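Local coordinates for protein glutaminase 1 (Escherichia coli, PDB 1U60) that hydrolyses L-glutamine to L-glutamate and ammonium, working as a glutaminase of the serine beta-lactamase-like clan, at residues 27-32 with 260-265; 34-39 with 58-63; 156-161 with 191-196. All coordinates share one frame; numbering follows the deposited sequence.

Interaction 1: residues 27-32 with 260-265; sequences ADYIPF and SGVGGG
The Tyr29 ring meets Val262 with its edge: CG2 of the valine sits close to the ring plane, beside the phenol end, and neither face takes an atom from 260-265. The closest pair is Tyr29 OH and Val262 CG2 at 3.7 Å, while Tyr29 CE1 lies 4.2 Å from the same methyl. The two side chains cross at about a right angle. Tyr29 CG is set between the backbone N and the carbonyl carbon (chi1 62°), which swings the ring across to the valine; beyond the contact its hydroxyl is hydrogen-bonded to Glu161 OE2. Ala27 meets the valine's stem, its CB 4.1 Å from Val262 CB and 3.7 Å from Val262 O. No direct hydrogen bond joins the two segments. A water does the polar work instead, accepting from Ala27 N at 3.1 Å and donating to Val262 O at 2.7 Å.

Val262 is the second residue of the turn that links strands 258-260 and 265-270. This type I turn, from Gly261 to Gly264, is followed by a G1 beta bulge, with Gly264 at a positive phi of 100° and Gly264 N bonded to Gly261 O at 3.1 Å. Gly261 N returns to Gly265 O at 3.2 Å and closes the loop. Ser260 and Gly261 end the Lys-Ser-Gly motif, probably the counterpart of the Lys-Thr-Gly strand motif beside the active site of serine beta-lactamases. Val262 is itself a predicted substrate-binding residue, and its side chain also touches Leu33 and Glu65. Ser260 O makes a weak hydrogen bond with the hydroxyl of Ser66, another predicted substrate contact.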
loop_
_atom_site.group_PDB
_atom_site.type_symbol
_atom_site.label_atom_id
_atom_site.label_comp_id
_atom_site.label_asym_id
_atom_site.label_seq_id
_atom_site.Cartn_x
_atom_site.Cartn_y
_atom_site.Cartn_z
ATOM N N ALA A 27 7.226 1.244 25.100
ATOM C CA ALA A 27 7.568 2.647 24.977
ATOM C C ALA A 27 7.859 3.178 26.381
ATOM O O ALA A 27 7.162 2.793 27.324
ATOM C CB ALA A 27 6.429 3.436 24.339
ATOM N N ASP A 28 8.936 3.960 26.516
ATOM C CA ASP A 28 9.340 4.447 27.832
ATOM C C ASP A 28 9.812 5.909 27.876
ATOM O O ASP A 28 10.443 6.347 28.844
ATOM C CB ASP A 28 10.357 3.477 28.442
ATOM C CG ASP A 28 11.694 3.484 27.709
ATOM O OD1 ASP A 28 11.857 4.249 26.743
ATOM O OD2 ASP A 28 12.649 2.761 28.065
ATOM N N TYR A 29 9.443 6.692 26.881
ATOM C CA TYR A 29 9.874 8.075 26.845
ATOM C C TYR A 29 9.092 8.948 27.819
ATOM O O TYR A 29 9.529 10.050 28.108
ATOM C CB TYR A 29 9.846 8.641 25.431
ATOM C CG TYR A 29 8.472 8.642 24.828
ATOM C CD1 TYR A 29 8.004 7.557 24.097
ATOM C CD2 TYR A 29 7.655 9.719 24.994
ATOM C CE1 TYR A 29 6.732 7.573 23.551
ATOM C CE2 TYR A 29 6.383 9.733 24.457
ATOM C CZ TYR A 29 5.936 8.664 23.762
ATOM O OH TYR A 29 4.666 8.719 23.231
ATOM N N ILE A 30 7.943 8.450 28.294
ATOM C CA ILE A 30 7.214 9.053 29.417
ATOM C C ILE A 30 6.904 7.929 30.400
ATOM O O ILE A 30 6.723 6.791 29.994
ATOM C CB ILE A 30 5.919 9.780 29.026
ATOM C CG1 ILE A 30 4.997 8.915 28.145
ATOM C CG2 ILE A 30 6.232 11.121 28.301
ATOM C CD1 ILE A 30 3.574 9.462 28.082
ATOM N N PRO A 31 6.896 8.225 31.689
ATOM C CA PRO A 31 6.662 7.180 32.695
ATOM C C PRO A 31 5.357 6.407 32.559
ATOM O O PRO A 31 5.353 5.203 32.820
ATOM C CB PRO A 31 6.696 7.966 34.020
ATOM C CG PRO A 31 7.591 9.093 33.737
ATOM C CD PRO A 31 7.271 9.509 32.320
ATOM N N PHE A 32 4.268 7.067 32.182
ATOM C CA PHE A 32 3.000 6.401 32.065
ATOM C C PHE A 32 3.155 5.169 31.161
ATOM O O PHE A 32 2.689 4.085 31.522
ATOM C CB PHE A 32 1.926 7.335 31.485
ATOM C CG PHE A 32 0.547 6.742 31.477
ATOM C CD1 PHE A 32 -0.297 6.900 32.549
ATOM C CD2 PHE A 32 0.100 6.005 30.387
ATOM C CE1 PHE A 32 -1.593 6.371 32.533
ATOM C CE2 PHE A 32 -1.150 5.445 30.380
ATOM C CZ PHE A 32 -2.014 5.627 31.459
ATOM N N SER A 260 -0.923 1.102 13.829
ATOM C CA SER A 260 -0.359 0.849 15.129
ATOM C C SER A 260 -0.225 2.169 15.913
ATOM O O SER A 260 -0.253 3.303 15.314
ATOM C CB SER A 260 1.023 0.275 14.994
ATOM O OG SER A 260 1.894 1.268 14.451
ATOM N N GLY A 261 -0.059 2.024 17.229
ATOM C CA GLY A 261 0.293 3.140 18.136
ATOM C C GLY A 261 1.236 2.673 19.235
ATOM O O GLY A 261 1.266 1.499 19.539
ATOM N N VAL A 262 1.954 3.594 19.866
ATOM C CA VAL A 262 2.959 3.207 20.903
ATOM C C VAL A 262 2.362 2.801 22.270
ATOM O O VAL A 262 3.081 2.296 23.131
ATOM C CB VAL A 262 4.095 4.290 21.088
ATOM C CG1 VAL A 262 4.846 4.457 19.782
ATOM C CG2 VAL A 262 3.565 5.598 21.605
ATOM N N GLY A 263 1.050 2.983 22.437
ATOM C CA GLY A 263 0.314 2.367 23.528
ATOM C C GLY A 263 0.205 0.884 23.425
ATOM O O GLY A 263 -0.187 0.255 24.405
ATOM N N GLY A 264 0.572 0.313 22.273
ATOM C CA GLY A 264 0.501 -1.139 22.062
ATOM C C GLY A 264 -0.694 -1.644 21.280
ATOM O O GLY A 264 -0.886 -2.831 21.147
ATOM N N GLY A 265 -1.504 -0.739 20.753
ATOM C CA GLY A 265 -2.640 -1.076 19.927
ATOM C C GLY A 265 -2.297 -1.361 18.494
ATOM O O GLY A 265 -1.367 -0.762 17.937
HETATM O O HOH W 1 4.265 0.554 24.769
#

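Interaction 2: residues 34-39 with 58-63; sequences ANVPGQ and SDYRFA. With EDO (1,2-ethanediol), chain J; EDO (1,2-ethanediol), chain I.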
loop_
_atom_site.group_PDB
_atom_site.type_symbol
_atom_site.label_atom_id
_atom_site.label_comp_id
_atom_site.label_asym_id
_atom_site.label_seq_id
_atom_site.Cartn_x
_atom_site.Cartn_y
_atom_site.Cartn_z
ATOM N N ALA A 34 5.970 3.634 30.217
ATOM C CA ALA A 34 6.963 2.730 30.765
ATOM C C ALA A 34 6.381 1.781 31.834
ATOM O O ALA A 34 6.792 0.624 31.945
ATOM C CB ALA A 34 8.115 3.544 31.391
ATOM N N ASN A 35 5.374 2.273 32.541
ATOM C CA ASN A 35 4.799 1.661 33.749
ATOM C C ASN A 35 3.577 0.793 33.451
ATOM O O ASN A 35 3.059 0.112 34.322
ATOM C CB ASN A 35 4.406 2.765 34.741
ATOM C CG ASN A 35 5.614 3.454 35.379
ATOM O OD1 ASN A 35 6.734 2.938 35.344
ATOM N ND2 ASN A 35 5.384 4.654 35.960
ATOM N N VAL A 36 3.086 0.791 32.210
ATOM C CA VAL A 36 1.942 -0.076 31.888
ATOM C C VAL A 36 2.398 -1.520 32.055
ATOM O O VAL A 36 3.395 -1.891 31.458
ATOM C CB VAL A 36 1.396 0.133 30.432
ATOM C CG1 VAL A 36 0.194 -0.792 30.164
ATOM C CG2 VAL A 36 0.980 1.554 30.217
ATOM N N PRO A 37 1.682 -2.349 32.839
ATOM C CA PRO A 37 2.140 -3.725 33.039
ATOM C C PRO A 37 2.307 -4.443 31.707
ATOM O O PRO A 37 1.367 -4.496 30.919
ATOM C CB PRO A 37 1.061 -4.353 33.907
ATOM C CG PRO A 37 0.463 -3.127 34.695
ATOM C CD PRO A 37 0.496 -2.024 33.662
ATOM N N GLY A 38 3.494 -4.986 31.476
ATOM C CA GLY A 38 3.885 -5.508 30.172
ATOM C C GLY A 38 3.211 -6.790 29.727
ATOM O O GLY A 38 3.177 -7.049 28.524
ATOM N N GLN A 39 2.617 -7.538 30.672
ATOM C CA GLN A 39 1.965 -8.785 30.354
ATOM C C GLN A 39 0.526 -8.630 29.826
ATOM O O GLN A 39 -0.064 -9.614 29.395
ATOM C CB GLN A 39 1.980 -9.746 31.559
ATOM C CG GLN A 39 0.989 -9.553 32.638
ATOM C CD GLN A 39 1.189 -8.297 33.444
ATOM O OE1 GLN A 39 2.275 -7.688 33.446
ATOM N NE2 GLN A 39 0.120 -7.890 34.149
ATOM N N SER A 58 -9.427 -7.066 27.548
ATOM C CA SER A 58 -10.041 -6.279 26.503
ATOM C C SER A 58 -10.771 -5.000 26.964
ATOM O O SER A 58 -11.170 -4.193 26.121
ATOM C CB SER A 58 -10.975 -7.171 25.689
ATOM O OG SER A 58 -12.045 -7.660 26.486
ATOM N N ASP A 59 -10.972 -4.843 28.274
ATOM C CA ASP A 59 -11.473 -3.591 28.851
ATOM C C ASP A 59 -10.375 -2.598 29.271
ATOM O O ASP A 59 -10.677 -1.451 29.578
ATOM C CB ASP A 59 -12.344 -3.909 30.074
ATOM C CG ASP A 59 -13.127 -2.721 30.555
ATOM O OD1 ASP A 59 -14.081 -2.312 29.839
ATOM O OD2 ASP A 59 -12.857 -2.131 31.618
ATOM N N TYR A 60 -9.113 -3.042 29.317
ATOM C CA TYR A 60 -8.018 -2.231 29.814
ATOM C C TYR A 60 -7.747 -1.073 28.858
ATOM O O TYR A 60 -7.459 -1.327 27.682
ATOM C CB TYR A 60 -6.759 -3.061 29.977
ATOM C CG TYR A 60 -5.692 -2.312 30.724
ATOM C CD1 TYR A 60 -5.589 -2.415 32.103
ATOM C CD2 TYR A 60 -4.785 -1.489 30.042
ATOM C CE1 TYR A 60 -4.610 -1.704 32.811
ATOM C CE2 TYR A 60 -3.784 -0.788 30.729
ATOM C CZ TYR A 60 -3.704 -0.899 32.110
ATOM O OH TYR A 60 -2.725 -0.219 32.844
ATOM N N ARG A 61 -7.833 0.167 29.370
ATOM C CA ARG A 61 -7.726 1.359 28.512
ATOM C C ARG A 61 -6.269 1.838 28.463
ATOM O O ARG A 61 -5.655 2.132 29.503
ATOM C CB ARG A 61 -8.633 2.453 28.989
ATOM C CG ARG A 61 -10.138 2.148 28.908
ATOM C CD ARG A 61 -11.055 3.017 29.968
ATOM N NE ARG A 61 -12.478 2.522 29.961
ATOM C CZ ARG A 61 -13.153 2.611 28.815
ATOM N NH1 ARG A 61 -12.514 3.183 27.834
ATOM N NH2 ARG A 61 -14.404 2.186 28.625
ATOM N N PHE A 62 -5.727 1.878 27.232
ATOM C CA PHE A 62 -4.322 2.196 26.954
ATOM C C PHE A 62 -4.319 3.474 26.094
ATOM O O PHE A 62 -5.353 3.877 25.546
ATOM C CB PHE A 62 -3.585 1.049 26.201
ATOM C CG PHE A 62 -4.290 0.578 24.924
ATOM C CD1 PHE A 62 -5.254 -0.438 24.976
ATOM C CD2 PHE A 62 -3.996 1.139 23.704
ATOM C CE1 PHE A 62 -5.915 -0.856 23.859
ATOM C CE2 PHE A 62 -4.617 0.708 22.572
ATOM C CZ PHE A 62 -5.597 -0.275 22.627
ATOM N N ALA A 63 -3.155 4.111 25.974
ATOM C CA ALA A 63 -3.052 5.396 25.234
ATOM C C ALA A 63 -3.179 5.164 23.749
ATOM O O ALA A 63 -2.555 4.269 23.208
ATOM C CB ALA A 63 -1.726 6.114 25.582
HETATM C C1 EDO J . -2.776 -7.314 35.549
HETATM O O1 EDO J . -2.703 -8.562 34.890
HETATM C C2 EDO J . -1.532 -6.497 35.249
HETATM O O2 EDO J . -0.919 -5.968 36.412
HETATM C C1 EDO I . -16.105 -3.289 27.161
HETATM O O1 EDO I . -14.822 -3.664 27.741
HETATM C C2 EDO I . -15.986 -2.104 26.203
HETATM O O2 EDO I . -15.765 -0.825 26.827
#
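Val36 and Pro37 both meet the phenol end of Tyr60, and that residue alone carries the 58-63 side of the contact. Val36 has CG1 anti to its own N (chi1 -179°), which sends this methyl rather than CG2 to the tyrosine. It reaches the ring obliquely, with CG1 4.0 Å from Tyr60 CE2 and also 4.0 Å from Tyr60 OH. Tyr60 also has CG anti to its N (chi1 -169°), which reaches its ring out toward 34-39; the two side chains pass in opposite directions. Pro37 crosses the tyrosine at about a right angle and brings CD to 3.8 Å from Tyr60 OH. Between the two segments the contact is van der Waals packing alone, at the surface.

Two ethanediol molecules, probably from the crystallisation liquor, lie at the flanks. One donates to Asp59, its O1 standing 2.6 Å from Asp59 OD1. The other rests on Pro37, its O2 3.6 Å from Pro37 CB; its fit beside the Gln39 amide is doubtful. Two residues after Tyr60, Phe62 carries its ring away from 34-39 and stacks with Phe279, while Arg61 forms a salt bridge with Glu204. The two segments are the approach to and the exit from the hairpin of strands 42-47 and 52-56, which forms one edge of the five-stranded antiparallel sheet of this serine beta-lactamase-like fold.

Interaction 3: residues 156-161 with 191-196; sequences EVNQSE and VYTRQC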
loop_
_atom_site.group_PDB
_atom_site.type_symbol
_atom_site.label_atom_id
_atom_site.label_comp_id
_atom_site.label_asym_id
_atom_site.label_seq_id
_atom_site.Cartn_x
_atom_site.Cartn_y
_atom_site.Cartn_z
ATOM N N GLU A 156 -2.651 12.882 32.868
ATOM C CA GLU A 156 -1.295 12.447 33.130
ATOM C C GLU A 156 -0.520 12.252 31.837
ATOM O O GLU A 156 0.604 12.769 31.697
ATOM C CB GLU A 156 -1.254 11.160 33.949
ATOM C CG GLU A 156 0.188 10.738 34.224
ATOM C CD GLU A 156 0.328 9.531 35.129
ATOM O OE1 GLU A 156 -0.689 8.904 35.496
ATOM O OE2 GLU A 156 1.500 9.196 35.383
ATOM N N VAL A 157 -1.120 11.543 30.876
ATOM C CA VAL A 157 -0.408 11.295 29.602
ATOM C C VAL A 157 -0.183 12.611 28.874
ATOM O O VAL A 157 0.914 12.857 28.372
ATOM C CB VAL A 157 -1.169 10.341 28.691
ATOM C CG1 VAL A 157 -0.517 10.250 27.297
ATOM C CG2 VAL A 157 -1.248 8.969 29.340
ATOM N N ASN A 158 -1.228 13.424 28.766
ATOM C CA ASN A 158 -1.155 14.736 28.097
ATOM C C ASN A 158 -0.076 15.637 28.731
ATOM O O ASN A 158 0.751 16.201 28.033
ATOM C CB ASN A 158 -2.517 15.442 28.098
ATOM C CG ASN A 158 -2.478 16.763 27.412
ATOM O OD1 ASN A 158 -2.705 17.812 28.033
ATOM N ND2 ASN A 158 -2.150 16.745 26.163
ATOM N N GLN A 159 -0.066 15.748 30.055
ATOM C CA GLN A 159 0.975 16.567 30.700
ATOM C C GLN A 159 2.404 16.072 30.405
ATOM O O GLN A 159 3.311 16.894 30.145
ATOM C CB GLN A 159 0.710 16.695 32.217
ATOM C CG GLN A 159 1.165 18.052 32.805
ATOM C CD GLN A 159 0.346 19.240 32.236
ATOM O OE1 GLN A 159 -0.832 19.445 32.606
ATOM N NE2 GLN A 159 0.955 19.999 31.329
ATOM N N SER A 160 2.605 14.756 30.403
ATOM C CA SER A 160 3.886 14.163 30.084
ATOM C C SER A 160 4.300 14.381 28.634
ATOM O O SER A 160 5.447 14.739 28.329
ATOM C CB SER A 160 3.870 12.653 30.383
ATOM O OG SER A 160 3.831 12.441 31.771
ATOM N N GLU A 161 3.355 14.153 27.728
ATOM C CA GLU A 161 3.613 14.343 26.294
ATOM C C GLU A 161 3.894 15.805 25.956
ATOM O O GLU A 161 4.765 16.083 25.138
ATOM C CB GLU A 161 2.411 13.847 25.493
ATOM C CG GLU A 161 2.252 12.311 25.528
ATOM C CD GLU A 161 3.124 11.592 24.527
ATOM O OE1 GLU A 161 3.967 12.261 23.877
ATOM O OE2 GLU A 161 3.033 10.334 24.409
ATOM N N VAL A 191 -2.652 20.450 19.915
ATOM C CA VAL A 191 -3.832 19.603 19.716
ATOM C C VAL A 191 -3.420 18.208 19.281
ATOM O O VAL A 191 -4.015 17.232 19.711
ATOM C CB VAL A 191 -4.843 20.238 18.793
ATOM C CG1 VAL A 191 -6.027 19.347 18.573
ATOM C CG2 VAL A 191 -5.321 21.546 19.441
ATOM N N TYR A 192 -2.390 18.142 18.448
ATOM C CA TYR A 192 -1.867 16.847 18.013
ATOM C C TYR A 192 -1.448 16.018 19.257
ATOM O O TYR A 192 -1.740 14.829 19.376
ATOM C CB TYR A 192 -0.687 16.993 17.030
ATOM C CG TYR A 192 -0.159 15.617 16.712
ATOM C CD1 TYR A 192 -0.925 14.750 15.957
ATOM C CD2 TYR A 192 1.019 15.123 17.289
ATOM C CE1 TYR A 192 -0.539 13.492 15.711
ATOM C CE2 TYR A 192 1.427 13.811 17.027
ATOM C CZ TYR A 192 0.623 13.009 16.238
ATOM O OH TYR A 192 0.902 11.689 16.006
ATOM N N THR A 193 -0.771 16.674 20.200
ATOM C CA THR A 193 -0.364 16.036 21.455
ATOM C C THR A 193 -1.559 15.527 22.270
ATOM O O THR A 193 -1.563 14.387 22.728
ATOM C CB THR A 193 0.471 17.021 22.266
ATOM O OG1 THR A 193 1.600 17.404 21.468
ATOM C CG2 THR A 193 1.033 16.366 23.491
ATOM N N ARG A 194 -2.585 16.352 22.372
ATOM C CA ARG A 194 -3.844 15.974 23.044
ATOM C C ARG A 194 -4.470 14.764 22.406
ATOM O O ARG A 194 -4.890 13.850 23.112
ATOM C CB ARG A 194 -4.872 17.112 23.044
ATOM C CG ARG A 194 -4.426 18.359 23.796
ATOM C CD ARG A 194 -5.524 19.393 23.884
ATOM N NE ARG A 194 -5.071 20.780 23.980
ATOM C CZ ARG A 194 -5.900 21.827 24.157
ATOM N NH1 ARG A 194 -7.200 21.640 24.302
ATOM N NH2 ARG A 194 -5.431 23.053 24.195
ATOM N N GLN A 195 -4.559 14.752 21.075
ATOM C CA GLN A 195 -5.289 13.677 20.391
ATOM C C GLN A 195 -4.626 12.318 20.598
ATOM O O GLN A 195 -5.277 11.259 20.595
ATOM C CB GLN A 195 -5.494 14.001 18.922
ATOM C CG GLN A 195 -4.313 13.663 18.026
ATOM C CD GLN A 195 -4.570 13.897 16.578
ATOM O OE1 GLN A 195 -4.127 13.077 15.705
ATOM N NE2 GLN A 195 -5.194 14.975 16.266
ATOM N N CYS A 196 -3.307 12.345 20.831
ATOM C CA CYS A 196 -2.535 11.161 21.137
ATOM C C CYS A 196 -2.673 10.664 22.588
ATOM O O CYS A 196 -2.271 9.537 22.894
ATOM C CB CYS A 196 -1.059 11.418 20.875
ATOM S SG CYS A 196 -0.625 11.509 19.120
#
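Thr193 pushes its methyl against the stem of Glu161, with CG2 3.5 Å from Glu161 CB and 3.8 Å from Glu161 C. With CG2 anti to the backbone N and OG1 beside it (chi1 -58°), the threonine offers carbon to the neighbouring helix and keeps its hydroxyl elsewhere. One turn earlier on the first helix, Asn158 lays its carboxamide against CA and CG of Arg194. The guanidinium lies well beyond the amide, its plane turned 70° from it.

The backbones come close behind these side chains: CA of Asn158 is 5.9 Å from CA of Arg194, and CA of Glu161 is 6.5 Å from CA of Thr193. Helix segments 156-161 and 191-195 run roughly antiparallel, 141° between their directions, with axes approaching to 9.3 Å.

Further out, polar partners fix the ends of the contact residues. Thr193 OG1 is hydrogen-bonded to Cys189 O of its own helix and to Asn165 OD1. Arg194 makes salt bridges with Asp190 and Glu133, which draw its guanidinium back toward the start of its helix and to helix 132-147. Glu161 and Tyr192 are both predicted substrate-binding residues, and the Tyr192 ring packs on helix 117-126 and Lys69 rather than on 156-161.

No hydrogen bond or salt bridge spans the two segments. Aliphatic atoms and the amide of Asn158 make the helix-to-helix contact, which takes up the Glu161 stem and uses none of its carboxylate oxygens, one of which bonds Tyr29; this is consistent with the carboxylate facing the predicted substrate site.

Overall arrangement
Interaction 1 lies between the other two and touches both. Its centre is about 9 Å from that of interaction 2 and about 12 Å from that of interaction 3; the latter two are about 17 Å apart and do not touch. The join to interaction 3 is the probable hydrogen bond of 2.6 Å between Tyr29 OH and Glu161 OE2, backed by Phe32 CD2 on Val157 CG2 at 3.4 Å. Toward interaction 2 there is packing alone, with Phe62 CE2 3.8 Å from Gly265 CA. Val262, Glu161 and Tyr192 place interactions 1 and 3 at the predicted glutamine site; the Val36 side chain of interaction 2 stays about 10 Å from that of Val262.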